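Local coordinates for xylan esterase 1 (Thermoanaerobacterium sp. 'JW/SL YS485', PDB 3FCY), which probably removes acetyl groups from xylan and other acetylated substrates, as a carbohydrate esterase of family CE7 built on the alpha/beta-hydrolase fold, at residues Q145-T156 with H163-D171; F233-W241 with F271-K280. All coordinates share one frame; numbering follows the deposited sequence.

Contact 1 of 2, residues Q145-T156 with H163-D171; sequences QGGQSQDVGGVT and HIIRGLDDD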
loop_
_atom_site.group_PDB
_atom_site.type_symbol
_atom_site.label_atom_id
_atom_site.label_comp_id
_atom_site.label_asym_id
_atom_site.label_seq_id
_atom_site.Cartn_x
_atom_site.Cartn_y
_atom_site.Cartn_z
ATOM N N GLN A 145 -22.650 -4.856 18.518
ATOM C CA GLN A 145 -21.857 -4.165 17.513
ATOM C C GLN A 145 -21.668 -2.690 17.887
ATOM O O GLN A 145 -21.325 -2.392 19.034
ATOM C CB GLN A 145 -22.467 -4.355 16.112
ATOM C CG GLN A 145 -22.478 -5.837 15.710
ATOM C CD GLN A 145 -22.649 -6.092 14.218
ATOM O OE1 GLN A 145 -22.791 -5.162 13.420
ATOM N NE2 GLN A 145 -22.632 -7.369 13.838
ATOM N N GLY A 146 -21.889 -1.770 16.955
ATOM C CA GLY A 146 -21.670 -0.366 17.273
ATOM C C GLY A 146 -22.785 0.397 17.966
ATOM O O GLY A 146 -22.621 1.580 18.274
ATOM N N GLY A 147 -23.908 -0.267 18.229
ATOM C CA GLY A 147 -25.030 0.413 18.856
ATOM C C GLY A 147 -25.297 0.101 20.316
ATOM O O GLY A 147 -24.370 -0.119 21.094
ATOM N N GLN A 148 -26.575 0.078 20.684
ATOM C CA GLN A 148 -26.969 -0.184 22.063
ATOM C C GLN A 148 -27.685 -1.509 22.295
ATOM O O GLN A 148 -28.402 -1.663 23.285
ATOM C CB GLN A 148 -27.841 0.959 22.577
ATOM C CG GLN A 148 -27.092 2.267 22.740
ATOM C CD GLN A 148 -25.935 2.143 23.714
ATOM O OE1 GLN A 148 -26.125 1.767 24.874
ATOM N NE2 GLN A 148 -24.727 2.457 23.248
ATOM N N SER A 149 -27.501 -2.468 21.395
ATOM C CA SER A 149 -28.140 -3.769 21.567
ATOM C C SER A 149 -27.192 -4.721 22.280
ATOM O O SER A 149 -25.992 -4.759 22.004
ATOM C CB SER A 149 -28.568 -4.357 20.221
ATOM O OG SER A 149 -29.683 -3.643 19.712
ATOM N N GLN A 150 -27.753 -5.502 23.193
ATOM C CA GLN A 150 -26.977 -6.437 23.994
ATOM C C GLN A 150 -26.732 -7.828 23.411
ATOM O O GLN A 150 -27.601 -8.416 22.765
ATOM C CB GLN A 150 -27.652 -6.550 25.367
ATOM C CG GLN A 150 -27.241 -7.720 26.235
ATOM C CD GLN A 150 -28.049 -7.755 27.527
ATOM O OE1 GLN A 150 -29.229 -7.399 27.538
ATOM N NE2 GLN A 150 -27.422 -8.195 28.615
ATOM N N ASP A 151 -25.518 -8.324 23.636
ATOM C CA ASP A 151 -25.096 -9.666 23.234
ATOM C C ASP A 151 -24.773 -10.306 24.579
ATOM O O ASP A 151 -23.746 -9.994 25.191
ATOM C CB ASP A 151 -23.835 -9.622 22.358
ATOM C CG ASP A 151 -23.234 -11.008 22.109
ATOM O OD1 ASP A 151 -23.909 -12.022 22.386
ATOM O OD2 ASP A 151 -22.085 -11.086 21.618
ATOM N N VAL A 152 -25.667 -11.171 25.053
ATOM C CA VAL A 152 -25.485 -11.828 26.343
ATOM C C VAL A 152 -24.344 -12.839 26.334
ATOM O O VAL A 152 -23.943 -13.342 27.383
ATOM C CB VAL A 152 -26.788 -12.540 26.802
ATOM C CG1 VAL A 152 -27.895 -11.513 27.018
ATOM C CG2 VAL A 152 -27.218 -13.576 25.775
ATOM N N GLY A 153 -23.818 -13.127 25.147
ATOM C CA GLY A 153 -22.724 -14.076 25.035
ATOM C C GLY A 153 -23.065 -15.448 25.584
ATOM O O GLY A 153 -24.145 -15.985 25.321
ATOM N N GLY A 154 -22.141 -16.021 26.347
ATOM C CA GLY A 154 -22.371 -17.334 26.916
ATOM C C GLY A 154 -22.105 -18.431 25.906
ATOM O O GLY A 154 -22.778 -19.457 25.899
ATOM N N VAL A 155 -21.122 -18.210 25.042
ATOM C CA VAL A 155 -20.765 -19.191 24.031
ATOM C C VAL A 155 -19.333 -19.659 24.231
ATOM O O VAL A 155 -18.511 -18.954 24.818
ATOM C CB VAL A 155 -20.876 -18.604 22.612
ATOM C CG1 VAL A 155 -22.311 -18.185 22.331
ATOM C CG2 VAL A 155 -19.932 -17.413 22.468
ATOM N N THR A 156 -19.034 -20.855 23.746
ATOM C CA THR A 156 -17.684 -21.380 23.855
ATOM C C THR A 156 -16.969 -20.999 22.565
ATOM O O THR A 156 -17.610 -20.616 21.584
ATOM C CB THR A 156 -17.685 -22.911 24.005
ATOM O OG1 THR A 156 -18.399 -23.493 22.910
ATOM C CG2 THR A 156 -18.349 -23.314 25.313
ATOM N N HIS A 163 -18.620 -11.918 14.340
ATOM C CA HIS A 163 -19.882 -12.471 14.809
ATOM C C HIS A 163 -20.330 -13.666 13.964
ATOM O O HIS A 163 -21.174 -14.451 14.393
ATOM C CB HIS A 163 -20.966 -11.390 14.802
ATOM C CG HIS A 163 -20.934 -10.499 16.005
ATOM N ND1 HIS A 163 -21.728 -9.379 16.120
ATOM C CD2 HIS A 163 -20.229 -10.581 17.159
ATOM C CE1 HIS A 163 -21.516 -8.810 17.294
ATOM N NE2 HIS A 163 -20.611 -9.521 17.944
ATOM N N ILE A 164 -19.769 -13.802 12.764
ATOM C CA ILE A 164 -20.126 -14.921 11.894
ATOM C C ILE A 164 -19.699 -16.249 12.519
ATOM O O ILE A 164 -20.454 -17.221 12.497
ATOM C CB ILE A 164 -19.458 -14.799 10.510
ATOM C CG1 ILE A 164 -19.988 -13.559 9.785
ATOM C CG2 ILE A 164 -19.718 -16.063 9.688
ATOM C CD1 ILE A 164 -19.369 -13.337 8.421
ATOM N N ILE A 165 -18.483 -16.289 13.065
ATOM C CA ILE A 165 -17.971 -17.503 13.691
ATOM C C ILE A 165 -18.262 -17.546 15.187
ATOM O O ILE A 165 -17.846 -18.474 15.872
ATOM C CB ILE A 165 -16.440 -17.654 13.494
ATOM C CG1 ILE A 165 -15.705 -16.481 14.150
ATOM C CG2 ILE A 165 -16.106 -17.729 12.010
ATOM C CD1 ILE A 165 -14.196 -16.657 14.186
ATOM N N ARG A 166 -18.968 -16.539 15.696
ATOM C CA ARG A 166 -19.305 -16.487 17.117
ATOM C C ARG A 166 -20.304 -17.606 17.444
ATOM O O ARG A 166 -21.431 -17.606 16.952
ATOM C CB ARG A 166 -19.902 -15.116 17.469
ATOM C CG ARG A 166 -20.070 -14.844 18.968
ATOM C CD ARG A 166 -18.728 -14.891 19.716
ATOM N NE ARG A 166 -17.759 -13.947 19.163
ATOM C CZ ARG A 166 -17.718 -12.644 19.435
ATOM N NH1 ARG A 166 -18.592 -12.100 20.274
ATOM N NH2 ARG A 166 -16.811 -11.874 18.843
ATOM N N GLY A 167 -19.875 -18.557 18.271
ATOM C CA GLY A 167 -20.727 -19.675 18.633
ATOM C C GLY A 167 -20.613 -20.822 17.641
ATOM O O GLY A 167 -21.359 -21.805 17.715
ATOM N N LEU A 168 -19.672 -20.709 16.710
ATOM C CA LEU A 168 -19.471 -21.744 15.700
ATOM C C LEU A 168 -19.011 -23.078 16.307
ATOM O O LEU A 168 -19.365 -24.141 15.799
ATOM C CB LEU A 168 -18.466 -21.261 14.649
ATOM C CG LEU A 168 -18.197 -22.179 13.448
ATOM C CD1 LEU A 168 -19.492 -22.459 12.692
ATOM C CD2 LEU A 168 -17.181 -21.523 12.533
ATOM N N ASP A 169 -18.221 -23.028 17.380
ATOM C CA ASP A 169 -17.756 -24.255 18.036
ATOM C C ASP A 169 -18.702 -24.676 19.162
ATOM O O ASP A 169 -18.411 -25.607 19.911
ATOM C CB ASP A 169 -16.349 -24.085 18.627
ATOM C CG ASP A 169 -15.267 -24.038 17.569
ATOM O OD1 ASP A 169 -15.414 -24.704 16.521
ATOM O OD2 ASP A 169 -14.252 -23.345 17.797
ATOM N N ASP A 170 -19.822 -23.977 19.289
ATOM C CA ASP A 170 -20.816 -24.290 20.313
ATOM C C ASP A 170 -21.960 -24.983 19.565
ATOM O O ASP A 170 -21.848 -25.240 18.364
ATOM C CB ASP A 170 -21.351 -22.988 20.920
ATOM C CG ASP A 170 -22.011 -23.192 22.271
ATOM O OD1 ASP A 170 -22.776 -24.167 22.426
ATOM O OD2 ASP A 170 -21.771 -22.362 23.177
ATOM N N ASP A 171 -23.053 -25.294 20.255
ATOM C CA ASP A 171 -24.187 -25.922 19.581
ATOM C C ASP A 171 -24.728 -24.970 18.515
ATOM O O ASP A 171 -24.746 -23.754 18.719
ATOM C CB ASP A 171 -25.303 -26.248 20.571
ATOM C CG ASP A 171 -26.449 -26.999 19.917
ATOM O OD1 ASP A 171 -26.267 -28.191 19.588
ATOM O OD2 ASP A 171 -27.525 -26.397 19.716
HETATM O O HOH W 1 -20.487 -13.198 21.992
HETATM O O HOH W 2 -22.603 -22.102 25.429
HETATM O O HOH W 3 -17.410 -18.646 19.605
#

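Contact 2 of 2, residues F233-W241 with F271-K280; sequences FLSDYKRVW and FTKLGYIDVK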
loop_
_atom_site.group_PDB
_atom_site.type_symbol
_atom_site.label_atom_id
_atom_site.label_comp_id
_atom_site.label_asym_id
_atom_site.label_seq_id
_atom_site.Cartn_x
_atom_site.Cartn_y
_atom_site.Cartn_z
ATOM N N PHE A 233 -24.310 -9.111 2.577
ATOM C CA PHE A 233 -23.213 -9.787 3.260
ATOM C C PHE A 233 -23.889 -11.009 3.898
ATOM O O PHE A 233 -25.119 -11.057 3.965
ATOM C CB PHE A 233 -22.672 -8.832 4.334
ATOM C CG PHE A 233 -21.541 -9.381 5.167
ATOM C CD1 PHE A 233 -20.357 -9.812 4.579
ATOM C CD2 PHE A 233 -21.633 -9.373 6.561
ATOM C CE1 PHE A 233 -19.278 -10.220 5.366
ATOM C CE2 PHE A 233 -20.562 -9.776 7.353
ATOM C CZ PHE A 233 -19.381 -10.201 6.753
ATOM N N LEU A 234 -23.104 -11.987 4.343
ATOM C CA LEU A 234 -23.635 -13.196 4.987
ATOM C C LEU A 234 -24.274 -14.183 4.014
ATOM O O LEU A 234 -25.264 -14.844 4.343
ATOM C CB LEU A 234 -24.667 -12.822 6.059
ATOM C CG LEU A 234 -24.226 -11.853 7.162
ATOM C CD1 LEU A 234 -25.422 -11.554 8.057
ATOM C CD2 LEU A 234 -23.073 -12.450 7.971
ATOM N N SER A 235 -23.698 -14.303 2.827
ATOM C CA SER A 235 -24.244 -15.204 1.828
ATOM C C SER A 235 -23.205 -16.056 1.113
ATOM O O SER A 235 -22.162 -15.554 0.694
ATOM C CB SER A 235 -25.020 -14.395 0.784
ATOM O OG SER A 235 -25.416 -15.201 -0.315
ATOM N N ASP A 236 -23.487 -17.352 0.994
ATOM C CA ASP A 236 -22.610 -18.251 0.250
ATOM C C ASP A 236 -21.160 -18.221 0.751
ATOM O O ASP A 236 -20.230 -18.023 -0.026
ATOM C CB ASP A 236 -22.684 -17.827 -1.220
ATOM C CG ASP A 236 -22.354 -18.943 -2.184
ATOM O OD1 ASP A 236 -22.279 -20.119 -1.773
ATOM O OD2 ASP A 236 -22.183 -18.626 -3.375
ATOM N N TYR A 237 -20.981 -18.435 2.051
ATOM C CA TYR A 237 -19.656 -18.414 2.676
ATOM C C TYR A 237 -18.564 -19.175 1.923
ATOM O O TYR A 237 -17.517 -18.610 1.622
ATOM C CB TYR A 237 -19.761 -18.937 4.113
ATOM C CG TYR A 237 -20.702 -18.117 4.974
ATOM C CD1 TYR A 237 -20.401 -16.794 5.315
ATOM C CD2 TYR A 237 -21.905 -18.654 5.427
ATOM C CE1 TYR A 237 -21.281 -16.030 6.084
ATOM C CE2 TYR A 237 -22.789 -17.901 6.194
ATOM C CZ TYR A 237 -22.474 -16.594 6.518
ATOM O OH TYR A 237 -23.360 -15.863 7.269
ATOM N N LYS A 238 -18.811 -20.446 1.618
ATOM C CA LYS A 238 -17.837 -21.278 0.907
ATOM C C LYS A 238 -17.330 -20.634 -0.387
ATOM O O LYS A 238 -16.142 -20.733 -0.720
ATOM C CB LYS A 238 -18.456 -22.646 0.598
ATOM C CG LYS A 238 -17.553 -23.631 -0.165
ATOM C CD LYS A 238 -16.462 -24.222 0.717
ATOM C CE LYS A 238 -15.876 -25.508 0.120
ATOM N NZ LYS A 238 -15.254 -25.330 -1.227
ATOM N N ARG A 239 -18.227 -19.978 -1.118
ATOM C CA ARG A 239 -17.855 -19.321 -2.367
ATOM C C ARG A 239 -16.804 -18.243 -2.111
ATOM O O ARG A 239 -15.815 -18.142 -2.836
ATOM C CB ARG A 239 -19.087 -18.694 -3.026
ATOM C CG ARG A 239 -18.787 -17.888 -4.279
ATOM C CD ARG A 239 -18.151 -18.735 -5.373
ATOM N NE ARG A 239 -17.960 -17.956 -6.593
ATOM C CZ ARG A 239 -17.298 -18.380 -7.665
ATOM N NH1 ARG A 239 -16.755 -19.592 -7.679
ATOM N NH2 ARG A 239 -17.172 -17.590 -8.724
ATOM N N VAL A 240 -17.031 -17.435 -1.082
ATOM C CA VAL A 240 -16.093 -16.372 -0.727
ATOM C C VAL A 240 -14.705 -16.971 -0.492
ATOM O O VAL A 240 -13.697 -16.449 -0.970
ATOM C CB VAL A 240 -16.535 -15.644 0.566
ATOM C CG1 VAL A 240 -15.516 -14.567 0.934
ATOM C CG2 VAL A 240 -17.915 -15.032 0.378
ATOM N N TRP A 241 -14.664 -18.073 0.250
ATOM C CA TRP A 241 -13.408 -18.734 0.559
ATOM C C TRP A 241 -12.754 -19.292 -0.706
ATOM O O TRP A 241 -11.534 -19.189 -0.873
ATOM C CB TRP A 241 -13.641 -19.855 1.581
ATOM C CG TRP A 241 -12.398 -20.628 1.907
ATOM C CD1 TRP A 241 -11.394 -20.259 2.760
ATOM C CD2 TRP A 241 -11.988 -21.864 1.316
ATOM N NE1 TRP A 241 -10.379 -21.189 2.731
ATOM C CE2 TRP A 241 -10.719 -22.186 1.852
ATOM C CE3 TRP A 241 -12.569 -22.730 0.380
ATOM C CZ2 TRP A 241 -10.019 -23.338 1.481
ATOM C CZ3 TRP A 241 -11.868 -23.883 0.009
ATOM C CH2 TRP A 241 -10.607 -24.172 0.561
ATOM N N PHE A 271 -18.412 -25.378 6.943
ATOM C CA PHE A 271 -19.256 -24.651 6.008
ATOM C C PHE A 271 -20.714 -25.093 6.041
ATOM O O PHE A 271 -21.606 -24.297 5.765
ATOM C CB PHE A 271 -18.690 -24.747 4.591
ATOM C CG PHE A 271 -17.497 -23.863 4.365
ATOM C CD1 PHE A 271 -16.225 -24.406 4.196
ATOM C CD2 PHE A 271 -17.640 -22.479 4.354
ATOM C CE1 PHE A 271 -15.114 -23.579 4.021
ATOM C CE2 PHE A 271 -16.535 -21.644 4.181
ATOM C CZ PHE A 271 -15.271 -22.195 4.015
ATOM N N THR A 272 -20.962 -26.354 6.386
ATOM C CA THR A 272 -22.335 -26.841 6.469
ATOM C C THR A 272 -23.006 -26.154 7.650
ATOM O O THR A 272 -24.155 -25.723 7.564
ATOM C CB THR A 272 -22.390 -28.375 6.681
ATOM O OG1 THR A 272 -21.854 -29.036 5.526
ATOM C CG2 THR A 272 -23.825 -28.836 6.902
ATOM N N LYS A 273 -22.279 -26.051 8.758
ATOM C CA LYS A 273 -22.809 -25.402 9.946
ATOM C C LYS A 273 -23.069 -23.923 9.655
ATOM O O LYS A 273 -24.073 -23.358 10.104
ATOM C CB LYS A 273 -21.834 -25.556 11.108
ATOM C CG LYS A 273 -22.431 -25.206 12.453
ATOM C CD LYS A 273 -21.542 -25.710 13.574
ATOM C CE LYS A 273 -22.141 -25.418 14.938
ATOM N NZ LYS A 273 -21.273 -25.967 16.017
ATOM N N LEU A 274 -22.168 -23.299 8.899
ATOM C CA LEU A 274 -22.342 -21.892 8.532
ATOM C C LEU A 274 -23.564 -21.781 7.618
ATOM O O LEU A 274 -24.116 -20.697 7.417
ATOM C CB LEU A 274 -21.098 -21.364 7.808
ATOM C CG LEU A 274 -19.839 -21.145 8.660
ATOM C CD1 LEU A 274 -18.676 -20.745 7.766
ATOM C CD2 LEU A 274 -20.102 -20.074 9.708
ATOM N N GLY A 275 -23.978 -22.915 7.065
ATOM C CA GLY A 275 -25.136 -22.939 6.190
ATOM C C GLY A 275 -26.400 -22.499 6.905
ATOM O O GLY A 275 -27.340 -22.013 6.276
ATOM N N TYR A 276 -26.429 -22.664 8.224
ATOM C CA TYR A 276 -27.590 -22.266 9.013
ATOM C C TYR A 276 -27.827 -20.764 8.967
ATOM O O TYR A 276 -28.966 -20.305 9.100
ATOM C CB TYR A 276 -27.422 -22.684 10.474
ATOM C CG TYR A 276 -27.580 -24.161 10.726
ATOM C CD1 TYR A 276 -28.786 -24.814 10.452
ATOM C CD2 TYR A 276 -26.535 -24.906 11.263
ATOM C CE1 TYR A 276 -28.943 -26.177 10.713
ATOM C CE2 TYR A 276 -26.680 -26.265 11.524
ATOM C CZ TYR A 276 -27.885 -26.894 11.249
ATOM O OH TYR A 276 -28.018 -28.237 11.513
ATOM N N ILE A 277 -26.753 -19.998 8.790
ATOM C CA ILE A 277 -26.874 -18.548 8.749
ATOM C C ILE A 277 -26.467 -17.962 7.404
ATOM O O ILE A 277 -26.013 -16.819 7.320
ATOM C CB ILE A 277 -26.048 -17.887 9.881
ATOM C CG1 ILE A 277 -24.571 -18.280 9.765
ATOM C CG2 ILE A 277 -26.604 -18.317 11.237
ATOM C CD1 ILE A 277 -23.677 -17.595 10.784
ATOM N N ASP A 278 -26.631 -18.766 6.358
ATOM C CA ASP A 278 -26.321 -18.361 4.991
ATOM C C ASP A 278 -27.646 -17.863 4.418
ATOM O O ASP A 278 -28.538 -18.671 4.134
ATOM C CB ASP A 278 -25.830 -19.575 4.192
ATOM C CG ASP A 278 -25.435 -19.224 2.768
ATOM O OD1 ASP A 278 -25.855 -18.159 2.276
ATOM O OD2 ASP A 278 -24.711 -20.024 2.137
ATOM N N VAL A 279 -27.788 -16.549 4.251
ATOM C CA VAL A 279 -29.038 -15.992 3.736
ATOM C C VAL A 279 -29.499 -16.565 2.400
ATOM O O VAL A 279 -30.694 -16.535 2.092
ATOM C CB VAL A 279 -28.985 -14.445 3.612
ATOM C CG1 VAL A 279 -28.818 -13.828 4.990
ATOM C CG2 VAL A 279 -27.858 -14.019 2.678
ATOM N N LYS A 280 -28.574 -17.095 1.605
ATOM C CA LYS A 280 -28.974 -17.664 0.326
ATOM C C LYS A 280 -29.851 -18.889 0.584
ATOM O O LYS A 280 -30.613 -19.301 -0.289
ATOM C CB LYS A 280 -27.752 -18.061 -0.512
ATOM C CG LYS A 280 -27.336 -19.514 -0.361
ATOM C CD LYS A 280 -26.149 -19.849 -1.241
ATOM C CE LYS A 280 -25.865 -21.341 -1.219
ATOM N NZ LYS A 280 -25.755 -21.865 0.171
#

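Contact 1 of 2, residues Q145-T156 with H163-D171
Val155 and Gly167 bring their CA atoms to 5.4 Å, and Thr156 and Asp170 run nearly as close, although neither segment forms a helix or strand. The 163-171 segment folds through a type II turn, Ile165 to Leu168, straight into a type I turn, Gly167 to Asp170. Gly167 takes the third place of the first turn, with positive phi: a CB there would jam against the preceding carbonyl O, which by itself calls for a glycine, and would lie close to Val155 CG1. A water joins Thr156 O to Gly167 N.

Asp170 swings its carboxylate across to the other segment because CG lies anti to the backbone N (chi1 -161°). Thr156 N donates to its OD2 over 3.2 Å (154°), meeting the anti side at a tilt from the plane, while Asn174 holds OD1. Replacing Asp170 by an alanine would probably leave Thr156 N without its acceptor and Asn174 without its partner, freeing this end of the loop to shift.

Both segments belong to the long loop that leads from strand 136-140 of the alpha/beta-hydrolase sheet to helix 176-192, and it also faces a second subunit. Asp151 OD1 accepts from Gly153 N in an Asx turn. Its OD2 makes a long salt bridge of 3.9 Å with Arg166 NH1, the two flat groups turned 19° apart, and a water that donates to OD2 and accepts from NH1 bridges the pair. Bent at chi2 and chi3, the arginine lays CD against Val155 CG2 (3.9 Å) and one guanidinium face beneath His163 CD2. Thr159 of the second subunit engages all three polar groups: its OG1 bonds Asp151 OD2 and His163 NE2, its carbonyl O Arg166 NH2.

Contact 2 of 2, residues F233-W241 with F271-K280
With chi1 at -59°, CG of Tyr237 lies anti to its carbonyl carbon and the ring runs edge-on into the turn after helix 267-274, where OH donates to Ile277 O (2.8 Å) from above the carbonyl plane. A tyrosine suits the place: CD2 packs on Leu274 CB while the hydroxyl gives the carbonyl O of buried Ile277 a donor. Asp278, extended with CG anti to its backbone N (chi1 -178°), presents OD1 to two donors on opposite faces of the carboxylate. Asp236 N comes in almost straight at 2.8 Å, and Lys280 N at 3.0 Å makes the capping bond at the start of the short, weakly bonded helix 279-282. OD2 takes Lys280 NZ in a salt bridge of 2.9 Å, and Asn44 O gives that ammonium a second partner. Beside this, Val279 N binds Leu234 O (3.0 Å).

Phe271 closes the other end. Lys238 lays CD over one face of its ring, 3.7 Å from the centroid, and carries NZ onward to Asp242, while Trp241 CB touches CZ.

Around the contact, helix 176-192 covers Leu234 and Ile277 with Phe177 and Phe181, helix 303-310 lies against Ser235 and Asp236, and Phe233, following strand 226-230, reaches the predicted nucleophile Ser208.

Both contacts are largely buried. Contact 1 folds one loop upon itself against a second subunit; contact 2, nearer the chain centre, ties the segment after strand 226-230 to the helices near 271-280 and meets a third subunit through Trp241. Their chemistry differs: one direct hydrogen bond, water bridges and a long salt bridge in the first; three direct hydrogen bonds, a carboxylate cap and aromatic packing in the second. In both, an aspartate carboxylate receives a backbone N-H from the opposite segment. The centres are about 17 Å apart, yet Lys273 NZ probably bonds Leu168 O (2.7 Å) and Asp170 O, and Ile164 CD1 packs on Phe233 CZ at 3.6 Å, beside helix 176-192, which both contacts touch.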